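Local coordinates for protein bacillaene synthase decarboxylase PksI (Bacillus subtilis, PDB 4Q1K) that decarboxylates the 3-methylglutaconyl group tethered to PksL to a 3-methylcrotonyl moiety during biosynthesis of the antibiotic bacillaene, working as a homotrimer of the enoyl-CoA hydratase/isomerase family, at residues Ser222-Thr225 against Leu226-Leu230; Glu29-Ser32 against Ala33-Gln36; Pro239-Ile242 against Glu243-Met247; Lys197-Pro200 against Arg201-Leu205. The protein carries 1 engineered substitution. One frame throughout, in Å; residues are numbered along the deposited sequence.

From the N terminus, the first contact met is contact 2, the hairpin turn that joins strand 25-31, at one edge of the six-stranded mixed sheet, to strand 34-39. Contact 4 follows, where strand 197-199, the other outermost strand, turns into helix 201-215. These two touch through packing of Q36 on L205, so the helix that leaves one edge of the sheet reaches back toward the other. Contacts 1 and 3 then come in order along the long helix 220-252, their centres about 26 Å apart. Only contacts 2 and 4 close a turn, a hairpin and a strand-to-helix corner; contacts 1 and 3 lie within one helix. All four run in series, and none nests within or crosses another.

Contact 1: Ser222-Thr225 against Leu226-Leu230; sequences SLVT and LKDHL
The carboxylate of D228 sits one helical turn beyond V224, and the two side chains run alongside each other from the same flank of the helix, with V224 CG1 3.9 Å from D228 OD2. The polar bonds between S222-T225 and L226-L230 are made by the backbone. L226 N donates to S222 O at 2.9 Å, K227 N to L223 O at 2.9 Å, and D228 N to V224 O at 2.8 Å. H229 N reaches T225 O at a longer 3.2 Å. The polar side chains are satisfied outside the two segments. T225 OG1, anti to its own carbonyl carbon (chi1 -63°), bonds back to N221 O, while D228 OD1 forms a salt bridge with R235. K227 is extended throughout, which carries NZ to a salt bridge with D136 and to the carbonyls of A109, C112 and I114. S222 OG bonds to G154 O of the second subunit, and H229 NE2 to T162 OG1 of the same neighbouring chain. With these peptide groups paired inside helix 220-252, T225 and D228 bond along the helix itself, K227 ties it to the rest of the subunit, and S222 and H229 reach across the trimer interface.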
ATOM      1  N   SER B 222       7.739   3.426  26.357  1.00 21.86           N
ATOM      2  CA  SER B 222       7.912   4.003  24.980  1.00 22.61           C
ATOM      3  C   SER B 222       7.167   3.088  23.975  1.00 22.23           C
ATOM      4  O   SER B 222       6.562   3.576  23.056  1.00 20.41           O
ATOM      5  CB  SER B 222       9.400   4.009  24.589  1.00 25.47           C
ATOM      6  OG  SER B 222      10.046   4.986  25.400  1.00 27.43           O
ATOM      7  N   LEU B 223       7.287   1.775  24.144  1.00 19.95           N
ATOM      8  CA  LEU B 223       6.588   0.805  23.251  1.00 18.94           C
ATOM      9  C   LEU B 223       5.090   1.019  23.380  1.00 21.14           C
ATOM     10  O   LEU B 223       4.402   0.977  22.369  1.00 21.49           O
ATOM     11  CB  LEU B 223       6.949  -0.655  23.677  1.00 21.63           C
ATOM     12  CG  LEU B 223       8.394  -1.021  23.313  1.00 19.31           C
ATOM     13  CD1 LEU B 223       8.742  -2.381  23.934  1.00 21.13           C
ATOM     14  CD2 LEU B 223       8.642  -1.081  21.792  1.00 21.38           C
ATOM     15  N   VAL B 224       4.550   1.097  24.604  1.00 19.58           N
ATOM     16  CA  VAL B 224       3.071   1.257  24.720  1.00 19.62           C
ATOM     17  C   VAL B 224       2.617   2.628  24.148  1.00 20.02           C
ATOM     18  O   VAL B 224       1.652   2.667  23.353  1.00 21.99           O
ATOM     19  CB  VAL B 224       2.635   1.136  26.186  1.00 21.37           C
ATOM     20  CG1 VAL B 224       1.120   1.435  26.318  1.00 18.00           C
ATOM     21  CG2 VAL B 224       2.971  -0.260  26.638  1.00 22.48           C
ATOM     22  N   THR B 225       3.383   3.677  24.431  1.00 19.49           N
ATOM     23  CA  THR B 225       3.002   5.014  23.927  1.00 22.50           C
ATOM     24  C   THR B 225       3.020   5.012  22.412  1.00 21.76           C
ATOM     25  O   THR B 225       2.109   5.567  21.759  1.00 20.86           O
ATOM     26  CB  THR B 225       3.973   6.058  24.484  1.00 26.12           C
ATOM     27  OG1 THR B 225       3.815   6.042  25.944  1.00 24.63           O
ATOM     28  CG2 THR B 225       3.664   7.457  23.929  1.00 24.64           C
ATOM     29  N   LEU B 226       4.091   4.420  21.871  1.00 20.23           N
ATOM     30  CA  LEU B 226       4.197   4.373  20.393  1.00 18.50           C
ATOM     31  C   LEU B 226       3.114   3.517  19.774  1.00 18.82           C
ATOM     32  O   LEU B 226       2.409   3.919  18.834  1.00 19.00           O
ATOM     33  CB  LEU B 226       5.613   3.934  19.976  1.00 19.81           C
ATOM     34  CG  LEU B 226       5.666   4.050  18.395  1.00 18.03           C
ATOM     35  CD1 LEU B 226       5.391   5.406  17.680  1.00 20.78           C
ATOM     36  CD2 LEU B 226       7.121   3.538  18.094  1.00 19.11           C
ATOM     37  N   LYS B 227       2.897   2.318  20.305  1.00 17.52           N
ATOM     38  CA  LYS B 227       1.861   1.520  19.661  1.00 18.98           C
ATOM     39  C   LYS B 227       0.487   2.229  19.759  1.00 19.40           C
ATOM     40  O   LYS B 227      -0.321   2.210  18.808  1.00 19.74           O
ATOM     41  CB  LYS B 227       1.783   0.165  20.336  1.00 18.19           C
ATOM     42  CG  LYS B 227       0.577  -0.678  19.847  1.00 18.59           C
ATOM     43  CD  LYS B 227       0.648  -2.148  20.287  1.00 16.58           C
ATOM     44  CE  LYS B 227      -0.723  -2.790  19.944  1.00 19.57           C
ATOM     45  NZ  LYS B 227      -0.707  -4.310  20.060  1.00 21.29           N
ATOM     46  N   ASP B 228       0.194   2.807  20.934  1.00 20.74           N
ATOM     47  CA  ASP B 228      -1.106   3.518  21.079  1.00 21.10           C
ATOM     48  C   ASP B 228      -1.306   4.536  19.947  1.00 20.78           C
ATOM     49  O   ASP B 228      -2.401   4.608  19.402  1.00 21.73           O
ATOM     50  CB  ASP B 228      -1.118   4.315  22.366  1.00 21.63           C
ATOM     51  CG  ASP B 228      -1.527   3.492  23.561  1.00 27.18           C
ATOM     52  OD1 ASP B 228      -2.001   2.367  23.409  1.00 24.81           O
ATOM     53  OD2 ASP B 228      -1.342   4.039  24.707  1.00 28.19           O
ATOM     54  N   HIS B 229      -0.253   5.261  19.585  1.00 21.41           N
ATOM     55  CA  HIS B 229      -0.268   6.269  18.492  1.00 21.09           C
ATOM     56  C   HIS B 229      -0.397   5.631  17.104  1.00 21.10           C
ATOM     57  O   HIS B 229      -1.240   6.022  16.267  1.00 19.37           O
ATOM     58  CB  HIS B 229       1.023   7.056  18.552  1.00 21.20           C
ATOM     59  CG  HIS B 229       1.209   8.015  17.426  1.00 24.28           C
ATOM     60  ND1 HIS B 229       0.435   9.162  17.248  1.00 24.63           N
ATOM     61  CD2 HIS B 229       2.123   8.020  16.428  1.00 22.98           C
ATOM     62  CE1 HIS B 229       0.894   9.839  16.201  1.00 26.67           C
ATOM     63  NE2 HIS B 229       1.929   9.170  15.691  1.00 24.11           N
ATOM     64  N   LEU B 230       0.401   4.594  16.886  1.00 19.11           N
ATOM     65  CA  LEU B 230       0.351   3.908  15.560  1.00 19.29           C
ATOM     66  C   LEU B 230      -0.981   3.200  15.234  1.00 19.59           C
ATOM     67  O   LEU B 230      -1.425   3.202  14.068  1.00 20.95           O
ATOM     68  CB  LEU B 230       1.510   2.888  15.472  1.00 19.17           C
ATOM     69  CG  LEU B 230       2.931   3.564  15.500  1.00 20.20           C
ATOM     70  CD1 LEU B 230       3.949   2.411  15.370  1.00 19.61           C
ATOM     71  CD2 LEU B 230       3.193   4.618  14.377  1.00 21.01           C
TER

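Contact 2: Glu29-Ser32 against Ala33-Gln36; sequences EIES and AIIQ
Backbone hydrogen bonds draw I34 against both I30 and E31 across the hairpin. I34 O accepts from I30 N at 2.9 Å, with an N-H...O angle of 133°, and more weakly from E31 N at 3.5 Å. One carbonyl thus serves two successive amides, the mark of a classic beta bulge, and the register shifts by one residue between the E29-I35 and E31-I34 pairs. In return I34 N donates to E31 O at 3.3 Å in a straight bond (171°), although the donor stands above the carbonyl plane. This bond closes the type I turn E31-I34, with S32 and A33 at its corners. A CA-H...O contact from E29 CA also reaches I34 O.

Side-chain van der Waals contacts follow. E31 and I34 lie alongside each other, E31 CG being 3.5 Å from I34 CD1. I30 and I34 form an apolar pair, I30 CB against I34 CG2 at 4.1 Å, and I30 CD1 slants across the Q36 side chain, 4.0 Å from Q36 CB. On the face shared by E29 and I35, I35 CG1, anti to the backbone N (chi1 -174°), carries CD1 toward the E29 backbone, 3.8 Å from E29 N.

The charged ends are engaged beyond the turn. E29 pairs with K68 in a salt bridge and with Y69 by a hydrogen bond, and E31 OE2 accepts from Q213 of helix 201-215. The hairpin therefore keeps its acidic groups outside its own apolar contacts, their aliphatic stems resting near the isoleucines and their carboxylates tying its end to neighbouring parts of the fold.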
ATOM      1  N   GLU B  29       6.985 -17.483  29.671  1.00 28.92           N
ATOM      2  CA  GLU B  29       7.829 -16.307  29.755  1.00 29.00           C
ATOM      3  C   GLU B  29       9.192 -16.729  29.198  1.00 31.01           C
ATOM      4  O   GLU B  29       9.926 -17.480  29.809  1.00 36.87           O
ATOM      5  CB  GLU B  29       7.878 -15.856  31.237  1.00 30.69           C
ATOM      6  CG  GLU B  29       8.621 -14.583  31.548  1.00 36.67           C
ATOM      7  CD  GLU B  29       8.326 -14.051  32.985  1.00 42.29           C
ATOM      8  OE1 GLU B  29       7.120 -13.886  33.341  1.00 35.74           O
ATOM      9  OE2 GLU B  29       9.334 -13.796  33.725  1.00 47.93           O
ATOM     10  N   ILE B  30       9.502 -16.284  27.999  1.00 26.98           N
ATOM     11  CA  ILE B  30      10.782 -16.572  27.277  1.00 29.83           C
ATOM     12  C   ILE B  30      11.900 -15.796  27.874  1.00 27.42           C
ATOM     13  O   ILE B  30      13.000 -16.297  27.999  1.00 30.65           O
ATOM     14  CB  ILE B  30      10.717 -16.147  25.755  1.00 32.88           C
ATOM     15  CG1 ILE B  30       9.637 -16.897  24.952  1.00 38.25           C
ATOM     16  CG2 ILE B  30      12.078 -16.282  25.011  1.00 38.04           C
ATOM     17  CD1 ILE B  30       9.577 -18.375  25.255  1.00 35.46           C
ATOM     18  N   GLU B  31      11.687 -14.539  28.214  1.00 25.66           N
ATOM     19  CA  GLU B  31      12.751 -13.799  28.935  1.00 28.95           C
ATOM     20  C   GLU B  31      11.875 -13.046  29.920  1.00 29.51           C
ATOM     21  O   GLU B  31      10.648 -13.113  29.832  1.00 24.71           O
ATOM     22  CB  GLU B  31      13.397 -12.750  28.031  1.00 33.90           C
ATOM     23  CG  GLU B  31      13.910 -13.257  26.711  1.00 39.98           C
ATOM     24  CD  GLU B  31      15.384 -13.493  26.725  1.00 49.56           C
ATOM     25  OE1 GLU B  31      15.767 -14.456  27.424  1.00 59.30           O
ATOM     26  OE2 GLU B  31      16.143 -12.729  26.032  1.00 45.16           O
ATOM     27  N   SER B  32      12.499 -12.247  30.747  1.00 24.87           N
ATOM     28  CA  SER B  32      11.802 -11.474  31.715  1.00 25.94           C
ATOM     29  C   SER B  32      10.700 -10.573  31.137  1.00 24.26           C
ATOM     30  O   SER B  32       9.664 -10.319  31.809  1.00 25.48           O
ATOM     31  CB  SER B  32      12.876 -10.626  32.472  1.00 27.27           C
ATOM     32  OG  SER B  32      12.183  -9.683  33.266  1.00 36.11           O
ATOM     33  N   ALA B  33      10.901 -10.038  29.933  1.00 21.77           N
ATOM     34  CA  ALA B  33       9.896  -9.142  29.324  1.00 20.49           C
ATOM     35  C   ALA B  33       9.246  -9.654  28.031  1.00 20.31           C
ATOM     36  O   ALA B  33       8.691  -8.831  27.275  1.00 20.48           O
ATOM     37  CB  ALA B  33      10.561  -7.765  29.033  1.00 19.63           C
ATOM     38  N   ILE B  34       9.336 -10.958  27.728  1.00 18.93           N
ATOM     39  CA  ILE B  34       8.726 -11.505  26.504  1.00 18.56           C
ATOM     40  C   ILE B  34       7.865 -12.690  26.928  1.00 19.16           C
ATOM     41  O   ILE B  34       8.390 -13.662  27.589  1.00 21.70           O
ATOM     42  CB  ILE B  34       9.835 -12.112  25.594  1.00 18.64           C
ATOM     43  CG1 ILE B  34      10.846 -10.973  25.308  1.00 19.73           C
ATOM     44  CG2 ILE B  34       9.184 -12.664  24.283  1.00 19.89           C
ATOM     45  CD1 ILE B  34      12.005 -11.388  24.371  1.00 22.17           C
ATOM     46  N   ILE B  35       6.615 -12.665  26.465  1.00 20.42           N
ATOM     47  CA  ILE B  35       5.643 -13.708  26.814  1.00 21.18           C
ATOM     48  C   ILE B  35       5.218 -14.348  25.475  1.00 19.57           C
ATOM     49  O   ILE B  35       4.857 -13.631  24.532  1.00 22.15           O
ATOM     50  CB  ILE B  35       4.441 -13.096  27.594  1.00 21.86           C
ATOM     51  CG1 ILE B  35       3.458 -14.141  28.127  1.00 25.84           C
ATOM     52  CG2 ILE B  35       3.718 -11.994  26.798  1.00 20.39           C
ATOM     53  CD1 ILE B  35       4.090 -15.133  29.029  1.00 31.08           C
ATOM     54  N   GLN B  36       5.254 -15.654  25.456  1.00 22.62           N
ATOM     55  CA  GLN B  36       4.804 -16.452  24.303  1.00 21.16           C
ATOM     56  C   GLN B  36       3.456 -17.069  24.596  1.00 24.36           C
ATOM     57  O   GLN B  36       3.252 -17.697  25.663  1.00 23.63           O
ATOM     58  CB  GLN B  36       5.866 -17.475  23.906  1.00 22.32           C
ATOM     59  CG  GLN B  36       5.448 -18.408  22.749  1.00 24.41           C
ATOM     60  CD  GLN B  36       6.589 -19.382  22.485  1.00 28.14           C
ATOM     61  OE1 GLN B  36       7.585 -18.987  21.924  1.00 31.81           O
ATOM     62  NE2 GLN B  36       6.505 -20.570  22.994  1.00 30.83           N
TER

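Contact 3: Pro239-Ile242 against Glu243-Met247; sequences PRVI and EQELM
I242 meets the following turn of helix through both branches. Its CG2 methyl lies 4.4 Å from L246 CD1. CG1, anti to the carbonyl carbon (chi1 -70°), carries CD1 slantwise across the E245 side chain, 4.0 Å from E245 OE1; the I242 side chain also packs on F100, T101 and Y106. The E245 carboxylate beside it is fixed by hydrogen bonds to T162 and to G160 N, with its OE2 also 3.8 Å from V241 CG1. Backbone bonds from E243, Q244, E245 and L246 back to P239, R240, V241 and I242 continue the alpha-helical i+4 to i pattern of helix 220-252 just after its kink at P239. L246 lies close to the active-site H249, about 5 Å between side chains, three residues farther along the helix. E243 folds back over the preceding turn, its CG 3.5 Å from P239 O. Q244 does likewise over R240, where CG is 3.3 Å from R240 O. Its NE2 lies over one face of the R240 guanidinium, 3.6 Å from R240 NE, with the amide and guanidinium planes 65° apart. The Q244 amide oxygen turns toward V241, OE1 lying 3.9 Å from V241 CG2, and both Q244 and V241 pack on H229 of the third subunit.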
ATOM      1  N   PRO B 239     -14.780  -0.484  15.014  1.00 25.23           N
ATOM      2  CA  PRO B 239     -16.172  -0.761  15.425  1.00 25.20           C
ATOM      3  C   PRO B 239     -17.166  -0.552  14.287  1.00 26.36           C
ATOM      4  O   PRO B 239     -18.075  -1.363  14.090  1.00 25.48           O
ATOM      5  CB  PRO B 239     -16.442   0.343  16.474  1.00 25.89           C
ATOM      6  CG  PRO B 239     -15.092   0.593  17.133  1.00 28.72           C
ATOM      7  CD  PRO B 239     -14.083   0.387  16.001  1.00 26.69           C
ATOM      8  N   ARG B 240     -16.977   0.493  13.491  1.00 23.33           N
ATOM      9  CA  ARG B 240     -17.959   0.724  12.462  1.00 26.33           C
ATOM     10  C   ARG B 240     -17.913  -0.329  11.367  1.00 25.27           C
ATOM     11  O   ARG B 240     -18.940  -0.647  10.788  1.00 23.60           O
ATOM     12  CB  ARG B 240     -17.663   2.090  11.874  1.00 29.26           C
ATOM     13  CG  ARG B 240     -18.603   2.493  10.772  1.00 44.24           C
ATOM     14  CD  ARG B 240     -18.127   3.802  10.097  1.00 58.41           C
ATOM     15  NE  ARG B 240     -18.842   4.085   8.836  1.00 70.52           N
ATOM     16  CZ  ARG B 240     -20.146   4.390   8.747  1.00 79.07           C
ATOM     17  NH1 ARG B 240     -20.900   4.464   9.844  1.00 85.11           N
ATOM     18  NH2 ARG B 240     -20.711   4.607   7.560  1.00 71.64           N
ATOM     19  N   VAL B 241     -16.707  -0.834  11.022  1.00 23.06           N
ATOM     20  CA  VAL B 241     -16.584  -1.897  10.069  1.00 23.10           C
ATOM     21  C   VAL B 241     -17.181  -3.171  10.587  1.00 22.49           C
ATOM     22  O   VAL B 241     -17.838  -3.842   9.849  1.00 21.97           O
ATOM     23  CB  VAL B 241     -15.095  -2.039   9.496  1.00 22.08           C
ATOM     24  CG1 VAL B 241     -15.082  -3.122   8.412  1.00 23.48           C
ATOM     25  CG2 VAL B 241     -14.699  -0.701   8.892  1.00 26.70           C
ATOM     26  N   ILE B 242     -17.027  -3.462  11.883  1.00 22.52           N
ATOM     27  CA  ILE B 242     -17.648  -4.640  12.518  1.00 23.77           C
ATOM     28  C   ILE B 242     -19.182  -4.549  12.346  1.00 24.91           C
ATOM     29  O   ILE B 242     -19.820  -5.544  11.967  1.00 23.93           O
ATOM     30  CB  ILE B 242     -17.228  -4.720  14.004  1.00 24.69           C
ATOM     31  CG1 ILE B 242     -15.708  -5.091  14.091  1.00 21.90           C
ATOM     32  CG2 ILE B 242     -18.008  -5.800  14.721  1.00 25.67           C
ATOM     33  CD1 ILE B 242     -15.338  -6.389  13.358  1.00 22.11           C
ATOM     34  N   GLU B 243     -19.728  -3.349  12.521  1.00 28.21           N
ATOM     35  CA  GLU B 243     -21.225  -3.163  12.387  1.00 27.90           C
ATOM     36  C   GLU B 243     -21.556  -3.406  10.878  1.00 26.66           C
ATOM     37  O   GLU B 243     -22.536  -4.073  10.573  1.00 28.89           O
ATOM     38  CB  GLU B 243     -21.644  -1.738  12.700  1.00 34.00           C
ATOM     39  CG  GLU B 243     -21.527  -1.163  14.110  1.00 47.58           C
ATOM     40  CD  GLU B 243     -21.889   0.371  14.182  1.00 62.04           C
ATOM     41  OE1 GLU B 243     -22.703   0.889  13.362  1.00 62.32           O
ATOM     42  OE2 GLU B 243     -21.350   1.087  15.073  1.00 74.58           O
ATOM     43  N   GLN B 244     -20.786  -2.850   9.933  1.00 24.27           N
ATOM     44  CA  GLN B 244     -21.031  -3.154   8.517  1.00 25.03           C
ATOM     45  C   GLN B 244     -20.951  -4.653   8.170  1.00 26.55           C
ATOM     46  O   GLN B 244     -21.774  -5.185   7.432  1.00 25.47           O
ATOM     47  CB  GLN B 244     -20.051  -2.342   7.667  1.00 25.84           C
ATOM     48  CG  GLN B 244     -20.376  -0.899   7.821  1.00 25.55           C
ATOM     49  CD  GLN B 244     -19.344  -0.001   7.223  1.00 29.78           C
ATOM     50  OE1 GLN B 244     -18.157  -0.331   7.045  1.00 28.96           O
ATOM     51  NE2 GLN B 244     -19.778   1.187   6.956  1.00 34.85           N
ATOM     52  N   GLU B 245     -19.941  -5.340   8.703  1.00 22.97           N
ATOM     53  CA  GLU B 245     -19.830  -6.769   8.437  1.00 21.47           C
ATOM     54  C   GLU B 245     -20.984  -7.566   9.059  1.00 24.87           C
ATOM     55  O   GLU B 245     -21.425  -8.578   8.492  1.00 23.06           O
ATOM     56  CB  GLU B 245     -18.537  -7.248   9.048  1.00 23.16           C
ATOM     57  CG  GLU B 245     -17.346  -6.767   8.186  1.00 21.04           C
ATOM     58  CD  GLU B 245     -16.012  -7.232   8.717  1.00 25.10           C
ATOM     59  OE1 GLU B 245     -15.964  -7.872   9.739  1.00 22.93           O
ATOM     60  OE2 GLU B 245     -14.944  -6.923   8.111  1.00 22.39           O
ATOM     61  N   LEU B 246     -21.443  -7.127  10.231  1.00 26.47           N
ATOM     62  CA  LEU B 246     -22.632  -7.774  10.838  1.00 26.46           C
ATOM     63  C   LEU B 246     -23.843  -7.579   9.909  1.00 26.25           C
ATOM     64  O   LEU B 246     -24.583  -8.523   9.718  1.00 27.00           O
ATOM     65  CB  LEU B 246     -22.944  -7.212  12.261  1.00 27.84           C
ATOM     66  CG  LEU B 246     -22.045  -7.713  13.399  1.00 29.59           C
ATOM     67  CD1 LEU B 246     -22.302  -6.960  14.706  1.00 31.77           C
ATOM     68  CD2 LEU B 246     -22.235  -9.227  13.576  1.00 31.40           C
ATOM     69  N   MET B 247     -23.984  -6.393   9.327  1.00 25.91           N
ATOM     70  CA  MET B 247     -25.048  -6.131   8.367  1.00 30.09           C
ATOM     71  C   MET B 247     -24.956  -7.072   7.167  1.00 29.83           C
ATOM     72  O   MET B 247     -25.963  -7.623   6.725  1.00 28.22           O
ATOM     73  CB  MET B 247     -25.002  -4.675   7.899  1.00 31.62           C
ATOM     74  CG  MET B 247     -25.619  -3.689   8.876  1.00 42.94           C
ATOM     75  SD  MET B 247     -25.786  -2.034   8.184  1.00 61.25           S
ATOM     76  CE  MET B 247     -24.208  -1.853   7.354  1.00 55.75           C
TER

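Contact 4: Lys197-Pro200 against Arg201-Leu205; sequences KVLP and RAEVL
E203 lies against the ring of P200, its carboxylate slanting across the ring's CG and CD atoms. OE2 comes 3.6 Å from P200 CG and OE1 3.7 Å from P200 CD; with E203 CG anti to the carbonyl carbon (chi1 -72°) and the chain extended beyond it, the carboxylate is brought back alongside the proline ring. The same residue supplies the backbone link: E203 N donates to P200 O at 2.9 Å, with an N-H...O angle of 161°, but from above the carbonyl plane. L199 completes this first shell. Its side chain crosses that of E203 at about a right angle, with CD2 4.0 Å from E203 OE1, while its CB rests on V204 CG2 at 4.0 Å. That V204 methyl also approaches P200 O, at 3.5 Å.

R201, at the beginning of the turn, is anchored outside the two segments: its backbone N bonds to E143 OE1, and its guanidinium is held by S144 OG through NH2 and by Q121 O through NE. V204 packs on I139 and S141, and P200 on R142.

The arrangement is a tight strand-to-helix connection at the edge of the sheet. Strand 197-199 is hydrogen-bonded through K197 and L199 to strand 137-141 and the adjoining R142, and after P200 the chain swings into helix 201-215, whose Y207 touches K197 and L199 while L205 reaches strand 71-75.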
ATOM      1  N   LYS B 197       7.558 -10.553   6.654  1.00 20.25           N
ATOM      2  CA  LYS B 197       8.636 -11.524   6.556  1.00 20.45           C
ATOM      3  C   LYS B 197       8.059 -12.894   6.294  1.00 21.19           C
ATOM      4  O   LYS B 197       7.122 -13.265   6.995  1.00 20.18           O
ATOM      5  CB  LYS B 197       9.348 -11.606   7.892  1.00 19.89           C
ATOM      6  CG  LYS B 197      10.681 -12.404   7.731  1.00 23.67           C
ATOM      7  CD  LYS B 197      11.732 -11.505   7.086  1.00 26.95           C
ATOM      8  CE  LYS B 197      13.019 -12.347   6.956  1.00 34.73           C
ATOM      9  NZ  LYS B 197      14.179 -11.491   6.577  1.00 42.13           N
ATOM     10  N   VAL B 198       8.567 -13.583   5.260  1.00 18.52           N
ATOM     11  CA  VAL B 198       8.137 -14.955   4.991  1.00 18.20           C
ATOM     12  C   VAL B 198       9.376 -15.874   5.129  1.00 20.13           C
ATOM     13  O   VAL B 198      10.402 -15.607   4.458  1.00 23.51           O
ATOM     14  CB  VAL B 198       7.532 -15.079   3.593  1.00 19.76           C
ATOM     15  CG1 VAL B 198       7.058 -16.518   3.386  1.00 23.09           C
ATOM     16  CG2 VAL B 198       6.302 -14.092   3.485  1.00 20.70           C
ATOM     17  N   LEU B 199       9.264 -16.977   5.887  1.00 18.16           N
ATOM     18  CA  LEU B 199      10.436 -17.843   6.167  1.00 17.43           C
ATOM     19  C   LEU B 199      10.005 -19.294   6.110  1.00 18.07           C
ATOM     20  O   LEU B 199       8.810 -19.586   6.273  1.00 19.32           O
ATOM     21  CB  LEU B 199      10.923 -17.616   7.650  1.00 18.15           C
ATOM     22  CG  LEU B 199      11.511 -16.208   7.867  1.00 19.88           C
ATOM     23  CD1 LEU B 199      11.783 -16.047   9.365  1.00 23.20           C
ATOM     24  CD2 LEU B 199      12.866 -16.257   7.168  1.00 20.78           C
ATOM     25  N   PRO B 200      10.977 -20.222   5.904  1.00 18.11           N
ATOM     26  CA  PRO B 200      10.722 -21.636   6.129  1.00 19.88           C
ATOM     27  C   PRO B 200      10.032 -21.810   7.508  1.00 19.94           C
ATOM     28  O   PRO B 200      10.438 -21.145   8.464  1.00 19.10           O
ATOM     29  CB  PRO B 200      12.146 -22.221   6.119  1.00 19.76           C
ATOM     30  CG  PRO B 200      12.854 -21.292   5.153  1.00 21.45           C
ATOM     31  CD  PRO B 200      12.413 -19.940   5.683  1.00 19.79           C
ATOM     32  N   ARG B 201       8.997 -22.625   7.574  1.00 22.27           N
ATOM     33  CA  ARG B 201       8.356 -22.915   8.854  1.00 21.90           C
ATOM     34  C   ARG B 201       9.351 -23.118  10.005  1.00 23.20           C
ATOM     35  O   ARG B 201       9.098 -22.592  11.099  1.00 22.37           O
ATOM     36  CB  ARG B 201       7.387 -24.077   8.756  1.00 23.22           C
ATOM     37  CG  ARG B 201       6.872 -24.639  10.087  1.00 23.45           C
ATOM     38  CD  ARG B 201       5.983 -25.882   9.871  1.00 23.79           C
ATOM     39  NE  ARG B 201       4.842 -25.532   9.032  1.00 22.30           N
ATOM     40  CZ  ARG B 201       4.256 -26.350   8.148  1.00 25.54           C
ATOM     41  NH1 ARG B 201       4.695 -27.589   7.979  1.00 25.57           N
ATOM     42  NH2 ARG B 201       3.237 -25.919   7.425  1.00 24.97           N
ATOM     43  N   ALA B 202      10.421 -23.894   9.795  1.00 20.48           N
ATOM     44  CA  ALA B 202      11.363 -24.226  10.931  1.00 23.35           C
ATOM     45  C   ALA B 202      12.079 -22.988  11.466  1.00 21.48           C
ATOM     46  O   ALA B 202      12.773 -23.090  12.464  1.00 22.30           O
ATOM     47  CB  ALA B 202      12.449 -25.258  10.455  1.00 24.00           C
ATOM     48  N   GLU B 203      12.027 -21.847  10.748  1.00 21.33           N
ATOM     49  CA  GLU B 203      12.760 -20.656  11.152  1.00 19.82           C
ATOM     50  C   GLU B 203      11.798 -19.585  11.777  1.00 19.84           C
ATOM     51  O   GLU B 203      12.264 -18.587  12.311  1.00 18.78           O
ATOM     52  CB  GLU B 203      13.459 -20.064   9.925  1.00 21.66           C
ATOM     53  CG  GLU B 203      14.627 -20.966   9.536  1.00 22.16           C
ATOM     54  CD  GLU B 203      15.225 -20.548   8.195  1.00 26.82           C
ATOM     55  OE1 GLU B 203      15.285 -19.335   7.887  1.00 27.80           O
ATOM     56  OE2 GLU B 203      15.604 -21.448   7.425  1.00 30.72           O
ATOM     57  N   VAL B 204      10.462 -19.787  11.689  1.00 19.84           N
ATOM     58  CA  VAL B 204       9.546 -18.656  11.940  1.00 18.85           C
ATOM     59  C   VAL B 204       9.610 -18.322  13.438  1.00 21.56           C
ATOM     60  O   VAL B 204       9.717 -17.172  13.817  1.00 18.69           O
ATOM     61  CB  VAL B 204       8.083 -19.059  11.532  1.00 18.01           C
ATOM     62  CG1 VAL B 204       7.022 -18.091  12.144  1.00 16.31           C
ATOM     63  CG2 VAL B 204       7.975 -19.123   9.967  1.00 17.95           C
ATOM     64  N   LEU B 205       9.500 -19.336  14.292  1.00 18.63           N
ATOM     65  CA  LEU B 205       9.397 -18.974  15.756  1.00 20.60           C
ATOM     66  C   LEU B 205      10.744 -18.469  16.233  1.00 22.48           C
ATOM     67  O   LEU B 205      10.806 -17.515  16.996  1.00 20.38           O
ATOM     68  CB  LEU B 205       8.916 -20.181  16.580  1.00 21.05           C
ATOM     69  CG  LEU B 205       8.727 -19.900  18.082  1.00 25.62           C
ATOM     70  CD1 LEU B 205       7.676 -18.812  18.259  1.00 22.40           C
ATOM     71  CD2 LEU B 205       8.261 -21.213  18.724  1.00 25.00           C
TER